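Local structure of vinylacetyl-CoA Delta-isomerase (6VJR) at residues Gln231-Asp234 with Thr235-Met238; Glu240-Ile243 with Asp244-Asn247. The protein is an oxygen-tolerant 4-hydroxybutyryl-CoA dehydratase carrying FAD, a [4Fe-4S] cluster and iron, and probably also acts as a vinylacetyl-CoA Delta-isomerase. All coordinates share one frame; numbering follows the deposited sequence. Where two conformers were deposited one is given.

Interactions 1 and 2 follow each other along one long loop between strands 224-228 and 254-259, with their centres about 10 Å apart. Residues 231-238 turn into a 3-10 segment; 240-247 come back past its end. They meet at a shared sodium ion: R236 O from interaction 1 joins G241 O and D245 OD1 from interaction 2, with E239 O from the link between them and two waters completing six ligands. A second tie, a probable hydrogen bond, runs 3.0 Å from R236 NH1 to D244 O. Both interactions also reach helix 418-432, so the loop is tied to the ion and to that helix, away from the flavin and iron-sulfur sites.

Interaction 1 (Gln231-Asp234 with Thr235-Met238). With NA (sodium ion), chain K; NA (sodium ion), chain L.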
# COMPACT_ATOMS: atom_id res chain seq x y z
N GLN A 231 15.27 -20.80 -15.95
CA GLN A 231 14.10 -20.01 -15.64
C GLN A 231 13.13 -20.93 -14.89
O GLN A 231 13.14 -22.16 -15.12
CB GLN A 231 13.40 -19.47 -16.89
CG GLN A 231 14.28 -18.54 -17.70
CD GLN A 231 13.52 -17.87 -18.82
OE1 GLN A 231 12.61 -18.45 -19.41
NE2 GLN A 231 13.87 -16.62 -19.10
N SER A 232 12.28 -20.32 -14.06
CA SER A 232 11.15 -21.02 -13.46
C SER A 232 10.36 -21.77 -14.54
O SER A 232 9.95 -21.16 -15.50
CB SER A 232 10.27 -20.10 -12.68
OG SER A 232 9.22 -20.86 -12.12
N CYS A 233 10.18 -23.09 -14.41
CA CYS A 233 9.40 -23.88 -15.35
C CYS A 233 10.05 -24.00 -16.73
O CYS A 233 9.37 -24.41 -17.69
CB CYS A 233 7.94 -23.39 -15.49
SG CYS A 233 7.02 -23.45 -13.95
N ASP A 234 11.36 -23.74 -16.82
CA ASP A 234 12.07 -23.74 -18.10
C ASP A 234 11.80 -25.03 -18.89
O ASP A 234 11.51 -24.99 -20.09
CB ASP A 234 13.56 -23.50 -17.90
CG ASP A 234 14.29 -24.27 -16.80
OD1 ASP A 234 13.72 -25.26 -16.24
OD2 ASP A 234 15.41 -23.83 -16.43
N THR A 235 11.93 -26.17 -18.22
CA THR A 235 11.94 -27.45 -18.90
C THR A 235 10.57 -27.88 -19.39
O THR A 235 10.50 -28.84 -20.17
CB THR A 235 12.64 -28.53 -18.10
OG1 THR A 235 11.90 -28.65 -16.89
CG2 THR A 235 14.12 -28.23 -17.90
N ARG A 236 9.49 -27.16 -19.05
CA ARG A 236 8.21 -27.50 -19.64
C ARG A 236 8.29 -27.36 -21.16
O ARG A 236 7.55 -28.05 -21.90
CB ARG A 236 7.09 -26.63 -19.10
CG ARG A 236 6.82 -26.96 -17.64
CD ARG A 236 5.59 -26.30 -17.15
NE ARG A 236 5.35 -26.46 -15.71
CZ ARG A 236 4.29 -26.02 -15.07
NH1 ARG A 236 3.32 -25.45 -15.73
NH2 ARG A 236 4.18 -26.14 -13.74
N SER A 237 9.11 -26.42 -21.61
CA SER A 237 9.31 -26.19 -23.03
C SER A 237 9.79 -27.46 -23.74
O SER A 237 9.51 -27.62 -24.92
CB SER A 237 10.29 -25.07 -23.26
OG SER A 237 11.59 -25.42 -22.78
N MET A 238 10.57 -28.28 -23.04
CA MET A 238 11.20 -29.46 -23.59
C MET A 238 10.30 -30.69 -23.50
O MET A 238 10.68 -31.74 -24.02
CB MET A 238 12.53 -29.72 -22.86
CG MET A 238 13.49 -28.57 -23.07
SD MET A 238 14.90 -28.49 -21.96
CE MET A 238 15.74 -30.03 -22.34
NA NA K . 5.76 -28.40 -23.36
NA NA L . 8.23 -27.18 -26.90
O HOH W 1 6.37 -27.22 -25.30
O HOH W 2 4.55 -29.80 -21.64
O HOH W 3 9.28 -24.92 -27.14
O HOH W 4 6.51 -26.25 -28.65
O HOH W 5 9.02 -27.72 -28.69
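D234 O takes a backbone bond of 3.2 Å from S237 N and, in one conformer of S237, a second bond from the hydroxyl. S237 has two conformers, and in one of them OG stands 2.7 Å from D234 O, nearly along the C=O axis, so this second grip is conditional. One residue earlier, R236 N donates to C233 O at 3.1 Å. Beyond that bond the R236 chain runs out extended past C233, and C233 SG sits over one face of the guanidinium, offset toward its rim and 3.6 Å above its plane. R236 NH1 forms a salt bridge with E429, while NH2 makes a weak hydrogen bond to Q231 O of the second subunit.

The carboxylate of D234 splits its two oxygens: OD2 reaches back to Q231 N, OD1 forward to T235. With CG held between its own backbone N and carbonyl carbon (chi1 45°), OD2 accepts Q231 N at 3.1 Å, from above the carboxylate plane. OD1 lies beside T235, taking a weak 2.8 Å bond from T235 N, with T235 CG2 alongside. R230 pairs with OD2 in a salt bridge. Swapping D234 for an alanine would remove both carboxylate oxygens and is likely to leave Q231 N and the charge of R230 without that mate.

Past the turn, R236 O binds one sodium ion at 2.3 Å and S237 O a second at 2.4 Å, with water 1 bridging the two ions. The whole is a type II beta turn from Q231 to D234, closed by D234 N to Q231 O and running straight into a 3-10 segment whose carbonyls at R236 and S237 each bind a sodium ion.

Interaction 2 (Glu240-Ile243 with Asp244-Asn247); sequences EGDI and DDGN. With NA (sodium ion), chain K.
D245 and G241 reach one sodium ion from the two halves of the loop: D245 OD1 binds it at 2.4 Å and G241 O at 2.2 Å. The carboxylate of D245 is turned so that OD1 faces the metal while OD2 accepts a hydrogen bond from water 1, itself a ligand of the ion. D245 CB lies 3.6 Å from D242 O, and with CG anti to the carbonyl carbon (chi1 -52°) the carboxylate is carried to the sodium ion. The D242 carboxylate lies nearby, OD1 being 4.4 Å from D245 OD2; water 1 donates to both oxygens, and the sodium would be expected to offset part of their repulsion. Water 2, on the same ion, donates to E240 O.

I243 and D244 instead cross obliquely, with I243 CG2 4.0 Å from D244 OD1. Their backbone makes a type I beta turn closed by G246 N to I243 O at 3.0 Å, and G246 has the positive phi that favours glycine. A weak bond from D245 N to D242 O precedes it.

D244 is held by E394 N and R426 of its own chain and by R230 of the second subunit. I243 and N247 pack on helix 418-432, N247 also touching L474 of the third subunit, and the loop runs on toward strand 254-259.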
# COMPACT_ATOMS: atom_id res chain seq x y z
N GLU A 240 6.84 -32.75 -24.37
CA GLU A 240 5.83 -32.82 -25.40
C GLU A 240 4.56 -32.21 -24.82
O GLU A 240 4.27 -32.31 -23.61
CB GLU A 240 5.55 -34.24 -25.88
CG GLU A 240 6.79 -34.89 -26.48
CD GLU A 240 6.87 -34.82 -27.99
OE1 GLU A 240 6.76 -33.69 -28.53
OE2 GLU A 240 7.03 -35.89 -28.63
N GLY A 241 3.86 -31.53 -25.69
CA GLY A 241 2.63 -30.85 -25.35
C GLY A 241 2.93 -29.38 -25.09
O GLY A 241 3.98 -29.03 -24.55
N ASP A 242 1.96 -28.52 -25.42
CA ASP A 242 2.15 -27.09 -25.32
C ASP A 242 1.28 -26.43 -24.26
O ASP A 242 1.50 -25.27 -23.95
CB ASP A 242 1.91 -26.46 -26.68
CG ASP A 242 2.98 -26.76 -27.73
OD1 ASP A 242 4.11 -27.20 -27.35
OD2 ASP A 242 2.68 -26.53 -28.92
N ILE A 243 0.28 -27.11 -23.70
CA ILE A 243 -0.62 -26.47 -22.75
C ILE A 243 0.11 -26.04 -21.48
O ILE A 243 -0.06 -24.91 -21.06
CB ILE A 243 -1.84 -27.34 -22.48
CG1 ILE A 243 -2.71 -27.52 -23.73
CG2 ILE A 243 -2.63 -26.80 -21.30
CD1 ILE A 243 -3.92 -28.40 -23.51
N ASP A 244 0.95 -26.91 -20.91
CA ASP A 244 1.53 -26.62 -19.60
C ASP A 244 2.54 -25.47 -19.67
O ASP A 244 2.83 -24.84 -18.66
CB ASP A 244 2.08 -27.88 -18.95
CG ASP A 244 1.02 -28.93 -18.64
OD1 ASP A 244 -0.16 -28.55 -18.66
OD2 ASP A 244 1.40 -30.11 -18.40
N ASP A 245 3.04 -25.14 -20.86
CA ASP A 245 3.92 -24.00 -21.05
C ASP A 245 3.23 -22.64 -20.80
O ASP A 245 3.92 -21.62 -20.55
CB ASP A 245 4.45 -23.91 -22.48
CG ASP A 245 5.13 -25.13 -23.10
OD1 ASP A 245 4.85 -26.27 -22.70
OD2 ASP A 245 5.98 -24.96 -24.00
N GLY A 246 1.90 -22.58 -20.99
CA GLY A 246 1.11 -21.37 -20.81
C GLY A 246 1.16 -20.47 -22.03
O GLY A 246 0.14 -20.24 -22.68
N ASN A 247 2.35 -19.94 -22.30
CA ASN A 247 2.66 -19.25 -23.54
C ASN A 247 3.72 -20.08 -24.25
O ASN A 247 4.92 -20.01 -23.95
CB ASN A 247 3.18 -17.87 -23.21
CG ASN A 247 3.52 -17.01 -24.40
OD1 ASN A 247 3.69 -17.49 -25.53
ND2 ASN A 247 3.60 -15.70 -24.13
NA NA K . 5.76 -28.40 -23.36
O HOH W 2 4.55 -29.80 -21.64
O HOH W 1 6.37 -27.22 -25.30